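Local structure of regulator of G-protein signaling 1 (Homo sapiens, 2BV1) at residues E18-S23 against N138-L143; S25-L30 against V117-M122; I52-A57 against K78-S83. The protein is an RGS-domain regulator that speeds GTP hydrolysis by G protein alpha subunits, driving them to the inactive GDP-bound form and damping receptor signalling. All blocks are in the same frame, centred on the assembly; numbering follows the deposited sequence.

Contact 1 (E18-S23 against N138-L143); sequences EVMQWS and NLLNDL
Val19 is buried at the centre of the contact, its two methyls meeting different leucines. CG1, anti to the backbone N (chi1 171°), lies 3.9 Å from Leu140 CB, the two side chains sliding past each other in opposite directions. CG2 meets Leu143 CD1 at 3.7 Å and Leu139 CD2 at 4.0 Å. That same Leu139 methyl also reaches the indole of buried Trp22, 3.8 Å from CZ3, and the two side chains cross at about a right angle. Here the first and last helices of the chain, 16-21 and 134-142, come together, bringing the two ends of the all-helical RGS fold side by side; Val19 O adds a hydrogen bond to the hydroxyl of Tyr136. One face of the Trp22 ring lies over the backbone just before it, with Val19 CA over its centre. Its NE1 donates to Glu18 OE2 at 3.0 Å, a bent bond (133° at the hydrogen) that meets the carboxylate on its anti side. Toward solvent the contacts become fewer, though not longer. Met20 is exposed, and its side chain meets Leu140 CD1 only at CG, 3.5 Å away, while the end of its chain turns from the partner helix.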
loop_
_atom_site.group_PDB
_atom_site.type_symbol
_atom_site.label_atom_id
_atom_site.label_comp_id
_atom_site.label_asym_id
_atom_site.label_seq_id
_atom_site.Cartn_x
_atom_site.Cartn_y
_atom_site.Cartn_z
ATOM N N GLU A 18 -20.242 -5.501 -2.343
ATOM C CA GLU A 18 -18.792 -5.611 -2.210
ATOM C C GLU A 18 -18.142 -4.271 -1.977
ATOM O O GLU A 18 -17.289 -4.139 -1.111
ATOM C CB GLU A 18 -18.176 -6.292 -3.467
ATOM C CG GLU A 18 -16.673 -6.387 -3.472
ATOM C CD GLU A 18 -16.104 -7.062 -2.219
ATOM O OE1 GLU A 18 -16.726 -8.029 -1.713
ATOM O OE2 GLU A 18 -15.017 -6.648 -1.764
ATOM N N VAL A 19 -18.533 -3.285 -2.776
ATOM C CA VAL A 19 -18.014 -1.953 -2.670
ATOM C C VAL A 19 -18.397 -1.346 -1.287
ATOM O O VAL A 19 -17.595 -0.634 -0.713
ATOM C CB VAL A 19 -18.534 -1.079 -3.796
ATOM C CG1 VAL A 19 -18.159 0.417 -3.584
ATOM C CG2 VAL A 19 -18.046 -1.620 -5.140
ATOM N N MET A 20 -19.610 -1.623 -0.765
ATOM C CA MET A 20 -19.963 -1.260 0.642
ATOM C C MET A 20 -18.981 -1.853 1.675
ATOM O O MET A 20 -18.579 -1.179 2.609
ATOM C CB MET A 20 -21.395 -1.719 1.028
ATOM C CG MET A 20 -22.560 -1.109 0.294
ATOM S SD MET A 20 -24.274 -1.778 0.631
ATOM C CE MET A 20 -24.054 -2.365 2.325
ATOM N N GLN A 21 -18.637 -3.130 1.534
ATOM C CA GLN A 21 -17.685 -3.808 2.404
ATOM C C GLN A 21 -16.295 -3.162 2.554
ATOM O O GLN A 21 -15.647 -3.291 3.605
ATOM C CB GLN A 21 -17.541 -5.275 1.991
ATOM C CG GLN A 21 -18.714 -6.170 2.421
ATOM C CD GLN A 21 -18.766 -6.426 3.931
ATOM O OE1 GLN A 21 -17.882 -7.091 4.514
ATOM N NE2 GLN A 21 -19.820 -5.913 4.572
ATOM N N TRP A 22 -15.855 -2.476 1.510
ATOM C CA TRP A 22 -14.591 -1.744 1.516
ATOM C C TRP A 22 -14.574 -0.631 2.579
ATOM O O TRP A 22 -13.492 -0.218 3.002
ATOM C CB TRP A 22 -14.320 -1.077 0.171
ATOM C CG TRP A 22 -14.260 -2.022 -1.032
ATOM C CD1 TRP A 22 -14.187 -3.363 -1.012
ATOM C CD2 TRP A 22 -14.225 -1.637 -2.407
ATOM N NE1 TRP A 22 -14.114 -3.863 -2.286
ATOM C CE2 TRP A 22 -14.153 -2.829 -3.169
ATOM C CE3 TRP A 22 -14.236 -0.404 -3.066
ATOM C CZ2 TRP A 22 -14.136 -2.836 -4.565
ATOM C CZ3 TRP A 22 -14.176 -0.409 -4.489
ATOM C CH2 TRP A 22 -14.164 -1.616 -5.206
ATOM N N SER A 23 -15.768 -0.113 2.923
ATOM C CA SER A 23 -15.904 0.837 4.037
ATOM C C SER A 23 -15.803 0.185 5.406
ATOM O O SER A 23 -15.700 0.879 6.406
ATOM C CB SER A 23 -17.213 1.627 3.909
ATOM O OG SER A 23 -18.254 0.817 4.352
ATOM N N ASN A 138 -19.692 7.637 -6.066
ATOM C CA ASN A 138 -20.269 7.376 -7.417
ATOM C C ASN A 138 -20.299 5.909 -7.751
ATOM O O ASN A 138 -21.337 5.390 -8.136
ATOM C CB ASN A 138 -19.552 8.187 -8.540
ATOM C CG ASN A 138 -19.829 9.723 -8.451
ATOM O OD1 ASN A 138 -20.749 10.141 -7.772
ATOM N ND2 ASN A 138 -19.024 10.528 -9.132
ATOM N N LEU A 139 -19.165 5.223 -7.593
ATOM C CA LEU A 139 -19.095 3.791 -7.895
ATOM C C LEU A 139 -20.179 3.044 -7.126
ATOM O O LEU A 139 -20.957 2.292 -7.692
ATOM C CB LEU A 139 -17.722 3.215 -7.550
ATOM C CG LEU A 139 -17.458 1.763 -7.929
ATOM C CD1 LEU A 139 -17.456 1.573 -9.513
ATOM C CD2 LEU A 139 -16.189 1.204 -7.328
ATOM N N LEU A 140 -20.225 3.300 -5.822
ATOM C CA LEU A 140 -21.174 2.652 -4.918
ATOM C C LEU A 140 -22.627 2.872 -5.334
ATOM O O LEU A 140 -23.380 1.910 -5.493
ATOM C CB LEU A 140 -20.934 3.168 -3.489
ATOM C CG LEU A 140 -21.830 2.671 -2.372
ATOM C CD1 LEU A 140 -21.932 1.130 -2.342
ATOM C CD2 LEU A 140 -21.363 3.229 -1.026
ATOM N N ASN A 141 -23.001 4.132 -5.536
ATOM C CA ASN A 141 -24.390 4.487 -5.784
ATOM C C ASN A 141 -24.880 4.078 -7.164
ATOM O O ASN A 141 -25.979 3.551 -7.307
ATOM C CB ASN A 141 -24.593 5.982 -5.517
ATOM C CG ASN A 141 -24.740 6.263 -4.009
ATOM O OD1 ASN A 141 -25.851 6.169 -3.463
ATOM N ND2 ASN A 141 -23.627 6.534 -3.332
ATOM N N ASP A 142 -24.037 4.275 -8.168
ATOM C CA ASP A 142 -24.410 3.969 -9.553
ATOM C C ASP A 142 -24.522 2.457 -9.813
ATOM O O ASP A 142 -25.126 2.039 -10.806
ATOM C CB ASP A 142 -23.430 4.665 -10.505
ATOM C CG ASP A 142 -23.499 6.194 -10.398
ATOM O OD1 ASP A 142 -24.430 6.691 -9.725
ATOM O OD2 ASP A 142 -22.649 6.921 -10.972
ATOM N N LEU A 143 -23.945 1.639 -8.931
ATOM C CA LEU A 143 -24.161 0.180 -8.963
ATOM C C LEU A 143 -25.575 -0.219 -8.496
ATOM O O LEU A 143 -26.023 -1.316 -8.761
ATOM C CB LEU A 143 -23.131 -0.546 -8.104
ATOM C CG LEU A 143 -21.782 -0.824 -8.765
ATOM C CD1 LEU A 143 -20.748 -1.169 -7.698
ATOM C CD2 LEU A 143 -21.886 -1.957 -9.791
#

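Contact 2 (S25-L30 against V117-M122); sequences SLEKLL and VIYTLM
One face of the Tyr119 ring is covered by Leu26, whose CD2 sits 3.8 Å from the ring centroid and 16° off the normal, a CH-pi contact. Leu30 CD1 comes to the same ring obliquely, 3.9 Å from CE1. At the far end the hydroxyl nestles against the start of helix 26-31: OH is 3.3 Å from Glu27 CB, and it lies close to Glu27 N at an angle too poor for a hydrogen bond. CG of Tyr119 is anti to the backbone N (chi1 -173°), and the side chain and Leu26 reach toward each other tip to tip. Leu26 CD2 also touches Met122 CB at 3.8 Å, so one methyl is shared by residues nearly a turn apart. An alanine in place of Tyr119 would probably take away the ring that Leu26 CD2 and Leu30 CD1 touch and open a gap beside Glu27. Ser25 caps the shorter helix, its OG accepting from Lys28 N at 3.1 Å. Phe39 of helix 33-45 packs on Leu26, Leu30 and Met122. The short segments run at 102°, their axes 11.7 Å apart: a wide, steep crossing bridged by side chains, by which helix 26-31 packs on the long helix 112-131 of the all-helical RGS fold.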
loop_
_atom_site.group_PDB
_atom_site.type_symbol
_atom_site.label_atom_id
_atom_site.label_comp_id
_atom_site.label_asym_id
_atom_site.label_seq_id
_atom_site.Cartn_x
_atom_site.Cartn_y
_atom_site.Cartn_z
ATOM N N SER A 25 -13.185 -1.813 6.561
ATOM C CA SER A 25 -11.810 -1.692 6.999
ATOM C C SER A 25 -10.926 -1.581 5.792
ATOM O O SER A 25 -11.295 -2.048 4.704
ATOM C CB SER A 25 -11.369 -2.881 7.863
ATOM O OG SER A 25 -11.221 -4.058 7.103
ATOM N N LEU A 26 -9.780 -0.932 5.974
ATOM C CA LEU A 26 -8.828 -0.816 4.916
ATOM C C LEU A 26 -8.454 -2.251 4.448
ATOM O O LEU A 26 -8.264 -2.510 3.245
ATOM C CB LEU A 26 -7.602 -0.023 5.396
ATOM C CG LEU A 26 -6.403 0.061 4.433
ATOM C CD1 LEU A 26 -6.757 0.724 3.144
ATOM C CD2 LEU A 26 -5.290 0.797 5.149
ATOM N N GLU A 27 -8.358 -3.162 5.404
ATOM C CA GLU A 27 -8.024 -4.538 5.106
ATOM C C GLU A 27 -9.018 -5.188 4.112
ATOM O O GLU A 27 -8.570 -5.900 3.247
ATOM C CB GLU A 27 -7.857 -5.367 6.374
ATOM C CG GLU A 27 -7.576 -6.832 6.119
ATOM C CD GLU A 27 -7.475 -7.637 7.405
ATOM O OE1 GLU A 27 -7.762 -7.087 8.491
ATOM O OE2 GLU A 27 -7.094 -8.818 7.332
ATOM N N LYS A 28 -10.331 -4.945 4.225
ATOM C CA LYS A 28 -11.294 -5.469 3.242
ATOM C C LYS A 28 -11.128 -4.770 1.897
ATOM O O LYS A 28 -11.175 -5.411 0.849
ATOM C CB LYS A 28 -12.748 -5.345 3.706
ATOM C CG LYS A 28 -13.026 -6.004 5.027
ATOM C CD LYS A 28 -14.475 -6.464 5.121
ATOM C CE LYS A 28 -14.806 -6.999 6.500
ATOM N NZ LYS A 28 -16.006 -7.854 6.414
ATOM N N LEU A 29 -10.893 -3.469 1.902
ATOM C CA LEU A 29 -10.654 -2.784 0.640
ATOM C C LEU A 29 -9.416 -3.387 -0.102
ATOM O O LEU A 29 -9.464 -3.669 -1.325
ATOM C CB LEU A 29 -10.457 -1.275 0.886
ATOM C CG LEU A 29 -10.046 -0.379 -0.285
ATOM C CD1 LEU A 29 -11.110 -0.295 -1.399
ATOM C CD2 LEU A 29 -9.715 0.997 0.264
ATOM N N LEU A 30 -8.317 -3.572 0.634
ATOM C CA LEU A 30 -7.098 -4.103 0.018
ATOM C C LEU A 30 -7.141 -5.592 -0.345
ATOM O O LEU A 30 -6.293 -6.030 -1.094
ATOM C CB LEU A 30 -5.861 -3.811 0.879
ATOM C CG LEU A 30 -5.614 -2.350 1.167
ATOM C CD1 LEU A 30 -4.468 -2.260 2.140
ATOM C CD2 LEU A 30 -5.359 -1.498 -0.035
ATOM N N VAL A 117 3.843 1.054 9.510
ATOM C CA VAL A 117 3.712 2.492 9.554
ATOM C C VAL A 117 2.847 2.972 8.379
ATOM O O VAL A 117 1.896 3.779 8.540
ATOM C CB VAL A 117 5.106 3.205 9.539
ATOM C CG1 VAL A 117 4.954 4.733 9.406
ATOM C CG2 VAL A 117 5.888 2.879 10.778
ATOM N N ILE A 118 3.190 2.531 7.180
ATOM C CA ILE A 118 2.488 3.000 5.984
ATOM C C ILE A 118 1.039 2.506 5.985
ATOM O O ILE A 118 0.166 3.235 5.614
ATOM C CB ILE A 118 3.194 2.543 4.655
ATOM C CG1 ILE A 118 4.586 3.171 4.511
ATOM C CG2 ILE A 118 2.309 2.796 3.456
ATOM C CD1 ILE A 118 4.670 4.697 4.625
ATOM N N TYR A 119 0.782 1.294 6.425
ATOM C CA TYR A 119 -0.599 0.829 6.541
ATOM C C TYR A 119 -1.409 1.734 7.448
ATOM O O TYR A 119 -2.520 2.130 7.132
ATOM C CB TYR A 119 -0.605 -0.566 7.109
ATOM C CG TYR A 119 -1.961 -1.183 7.104
ATOM C CD1 TYR A 119 -2.407 -1.849 5.984
ATOM C CD2 TYR A 119 -2.818 -1.089 8.219
ATOM C CE1 TYR A 119 -3.623 -2.444 5.956
ATOM C CE2 TYR A 119 -4.085 -1.690 8.193
ATOM C CZ TYR A 119 -4.461 -2.361 7.026
ATOM O OH TYR A 119 -5.658 -2.986 6.892
ATOM N N THR A 120 -0.822 2.093 8.597
ATOM C CA THR A 120 -1.489 3.015 9.513
ATOM C C THR A 120 -1.737 4.380 8.903
ATOM O O THR A 120 -2.837 4.981 9.079
ATOM C CB THR A 120 -0.666 3.124 10.805
ATOM O OG1 THR A 120 -0.466 1.805 11.318
ATOM C CG2 THR A 120 -1.324 4.057 11.869
ATOM N N LEU A 121 -0.740 4.904 8.195
ATOM C CA LEU A 121 -0.899 6.195 7.561
ATOM C C LEU A 121 -2.105 6.211 6.600
ATOM O O LEU A 121 -2.874 7.203 6.524
ATOM C CB LEU A 121 0.357 6.628 6.802
ATOM C CG LEU A 121 1.575 7.276 7.456
ATOM C CD1 LEU A 121 2.451 7.851 6.326
ATOM C CD2 LEU A 121 1.253 8.361 8.487
ATOM N N MET A 122 -2.222 5.141 5.839
ATOM C CA MET A 122 -3.384 4.948 4.945
ATOM C C MET A 122 -4.686 4.785 5.776
ATOM O O MET A 122 -5.662 5.449 5.560
ATOM C CB MET A 122 -3.149 3.727 4.055
ATOM C CG MET A 122 -2.094 3.946 2.962
ATOM S SD MET A 122 -2.023 2.666 1.643
ATOM C CE MET A 122 -1.650 1.208 2.533
#

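Contact 3 (I52-A57 against K78-S83); sequences IEFWLA and KAFVHS
Glu53 and Ala57, which both touch Phe80, are tied one helical turn apart by the bond from Ala57 N to Glu53 O, 2.9 Å; its neighbour from Leu56 N to Ile52 O is the shortest polar bond here, 2.8 Å. These bonds belong to helix 50-62, which packs with helix 69-81 in the antiparallel helical bundle that forms one half of the RGS fold. What crosses between the two helices is apolar and centred on Phe80. Its CG is anti to the carbonyl carbon (chi1 -66°), and the ring is laid against the backbone of the other helix, with Phe54 CA over the centre of one face and Ala79 CB of its own helix over the rim of the opposite face. Phe54 CB adds a CH-pi contact, 4.2 Å from the centroid. Beyond CB the Phe54 ring turns its edge toward the face of the Phe80 ring in an offset edge-to-face pair, centroids 5.8 Å apart and planes at 66°. The Glu53 and Ala57 methylene and methyl groups come in around the Phe80 ring, Glu53 CB 3.9 Å from CE1 and Ala57 CB 4.1 Å from CE2. Phe54 itself is buried, with Ile76, Ile89, Phe111 and Ala114 also packed against it, whereas Phe80 keeps some exposure. Helix 69-81 finishes in a wider pi-type turn at 78-81, and Phe80 pairs through its backbone with Ile89. The loop that follows helix 69-81 is, in related RGS domains, part of the surface that meets the G protein alpha subunit. At the last turn Val81 CG2 rests 3.9 Å from Phe54 CE1.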
loop_
_atom_site.group_PDB
_atom_site.type_symbol
_atom_site.label_atom_id
_atom_site.label_comp_id
_atom_site.label_asym_id
_atom_site.label_seq_id
_atom_site.Cartn_x
_atom_site.Cartn_y
_atom_site.Cartn_z
ATOM N N ILE A 52 0.461 2.903 -1.303
ATOM C CA ILE A 52 -0.141 1.613 -1.645
ATOM C C ILE A 52 0.826 0.789 -2.488
ATOM O O ILE A 52 0.899 -0.427 -2.380
ATOM C CB ILE A 52 -1.524 1.757 -2.348
ATOM C CG1 ILE A 52 -2.236 0.386 -2.373
ATOM C CG2 ILE A 52 -1.390 2.306 -3.771
ATOM C CD1 ILE A 52 -3.574 0.395 -3.108
ATOM N N GLU A 53 1.583 1.466 -3.321
ATOM C CA GLU A 53 2.583 0.798 -4.129
ATOM C C GLU A 53 3.668 0.175 -3.295
ATOM O O GLU A 53 4.039 -0.982 -3.504
ATOM C CB GLU A 53 3.144 1.786 -5.108
ATOM C CG GLU A 53 2.151 2.092 -6.164
ATOM C CD GLU A 53 2.739 2.929 -7.249
ATOM O OE1 GLU A 53 3.846 3.511 -7.049
ATOM O OE2 GLU A 53 2.072 3.016 -8.301
ATOM N N PHE A 54 4.133 0.917 -2.282
ATOM C CA PHE A 54 5.042 0.349 -1.309
ATOM C C PHE A 54 4.445 -0.830 -0.617
ATOM O O PHE A 54 5.082 -1.884 -0.525
ATOM C CB PHE A 54 5.498 1.399 -0.240
ATOM C CG PHE A 54 6.382 0.829 0.794
ATOM C CD1 PHE A 54 7.661 0.368 0.455
ATOM C CD2 PHE A 54 5.933 0.661 2.115
ATOM C CE1 PHE A 54 8.507 -0.202 1.446
ATOM C CE2 PHE A 54 6.753 0.122 3.090
ATOM C CZ PHE A 54 8.056 -0.339 2.774
ATOM N N TRP A 55 3.211 -0.671 -0.137
ATOM C CA TRP A 55 2.532 -1.749 0.570
ATOM C C TRP A 55 2.414 -3.029 -0.295
ATOM O O TRP A 55 2.750 -4.104 0.143
ATOM C CB TRP A 55 1.156 -1.264 1.063
ATOM C CG TRP A 55 0.505 -2.241 1.950
ATOM C CD1 TRP A 55 0.643 -2.326 3.295
ATOM C CD2 TRP A 55 -0.398 -3.294 1.575
ATOM N NE1 TRP A 55 -0.099 -3.363 3.780
ATOM C CE2 TRP A 55 -0.747 -3.974 2.749
ATOM C CE3 TRP A 55 -0.940 -3.726 0.356
ATOM C CZ2 TRP A 55 -1.592 -5.061 2.755
ATOM C CZ3 TRP A 55 -1.802 -4.796 0.369
ATOM C CH2 TRP A 55 -2.125 -5.449 1.566
ATOM N N LEU A 56 1.949 -2.887 -1.536
ATOM C CA LEU A 56 1.884 -4.007 -2.484
ATOM C C LEU A 56 3.263 -4.598 -2.815
ATOM O O LEU A 56 3.390 -5.806 -3.012
ATOM C CB LEU A 56 1.198 -3.556 -3.784
ATOM C CG LEU A 56 -0.251 -3.122 -3.640
ATOM C CD1 LEU A 56 -0.726 -2.215 -4.829
ATOM C CD2 LEU A 56 -1.130 -4.359 -3.428
ATOM N N ALA A 57 4.303 -3.766 -2.903
ATOM C CA ALA A 57 5.665 -4.288 -3.123
ATOM C C ALA A 57 6.116 -5.154 -1.945
ATOM O O ALA A 57 6.810 -6.168 -2.100
ATOM C CB ALA A 57 6.650 -3.148 -3.352
ATOM N N LYS A 78 15.461 1.497 -2.830
ATOM C CA LYS A 78 15.782 2.636 -3.692
ATOM C C LYS A 78 14.514 3.323 -4.217
ATOM O O LYS A 78 14.461 4.538 -4.333
ATOM C CB LYS A 78 16.725 2.219 -4.845
ATOM N N ALA A 79 13.490 2.543 -4.522
ATOM C CA ALA A 79 12.295 3.084 -5.136
ATOM C C ALA A 79 11.409 3.875 -4.148
ATOM O O ALA A 79 10.723 4.770 -4.560
ATOM C CB ALA A 79 11.474 1.970 -5.789
ATOM N N PHE A 80 11.478 3.570 -2.865
ATOM C CA PHE A 80 10.451 4.038 -1.882
ATOM C C PHE A 80 11.025 4.590 -0.571
ATOM O O PHE A 80 10.538 5.560 -0.043
ATOM C CB PHE A 80 9.516 2.869 -1.506
ATOM C CG PHE A 80 8.657 2.368 -2.646
ATOM C CD1 PHE A 80 7.673 3.173 -3.192
ATOM C CD2 PHE A 80 8.805 1.065 -3.128
ATOM C CE1 PHE A 80 6.879 2.706 -4.244
ATOM C CE2 PHE A 80 8.028 0.592 -4.190
ATOM C CZ PHE A 80 7.053 1.399 -4.736
ATOM N N VAL A 81 12.057 3.955 -0.055
ATOM C CA VAL A 81 12.493 4.171 1.320
ATOM C C VAL A 81 13.654 5.114 1.370
ATOM O O VAL A 81 13.731 5.966 2.260
ATOM C CB VAL A 81 12.911 2.849 1.986
ATOM C CG1 VAL A 81 13.484 3.103 3.399
ATOM C CG2 VAL A 81 11.746 1.897 2.028
ATOM N N HIS A 82 14.565 4.950 0.417
ATOM C CA HIS A 82 15.789 5.716 0.393
ATOM C C HIS A 82 15.458 7.193 0.207
ATOM O O HIS A 82 14.522 7.571 -0.522
ATOM C CB HIS A 82 16.739 5.227 -0.716
ATOM C CG HIS A 82 18.062 5.919 -0.713
ATOM N ND1 HIS A 82 18.327 7.018 -1.498
ATOM C CD2 HIS A 82 19.198 5.674 -0.019
ATOM C CE1 HIS A 82 19.564 7.429 -1.280
ATOM N NE2 HIS A 82 20.114 6.628 -0.388
ATOM N N SER A 83 16.265 8.000 0.894
ATOM C CA SER A 83 16.226 9.455 0.888
ATOM C C SER A 83 16.047 10.068 -0.508
ATOM O O SER A 83 15.393 11.091 -0.673
ATOM C CB SER A 83 17.535 9.935 1.538
ATOM O OG SER A 83 18.081 8.879 2.365
#

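Overall arrangement
The three contacts follow the length of this elongated all-helical domain and are nested along the chain, contact 3 within the loop closed by contact 2, and contact 2 within that closed by contact 1. Contacts 1 and 3 lie on opposite sides of the chain's centre, their own centres 28 Å apart. Contact 2 sits between them, its centre 17 Å from that of contact 1 and 15 Å from that of contact 3. Trp22 CD2 packs on Leu29 CD1 at 3.5 Å, and Gln21 OE1 probably accepts from Lys28 NZ. Toward contact 3, Trp55 NE1 packs 3.5 Å from Tyr119 CD1, while Ile118 reaches Phe54, making the hydrophobic core continuous between them.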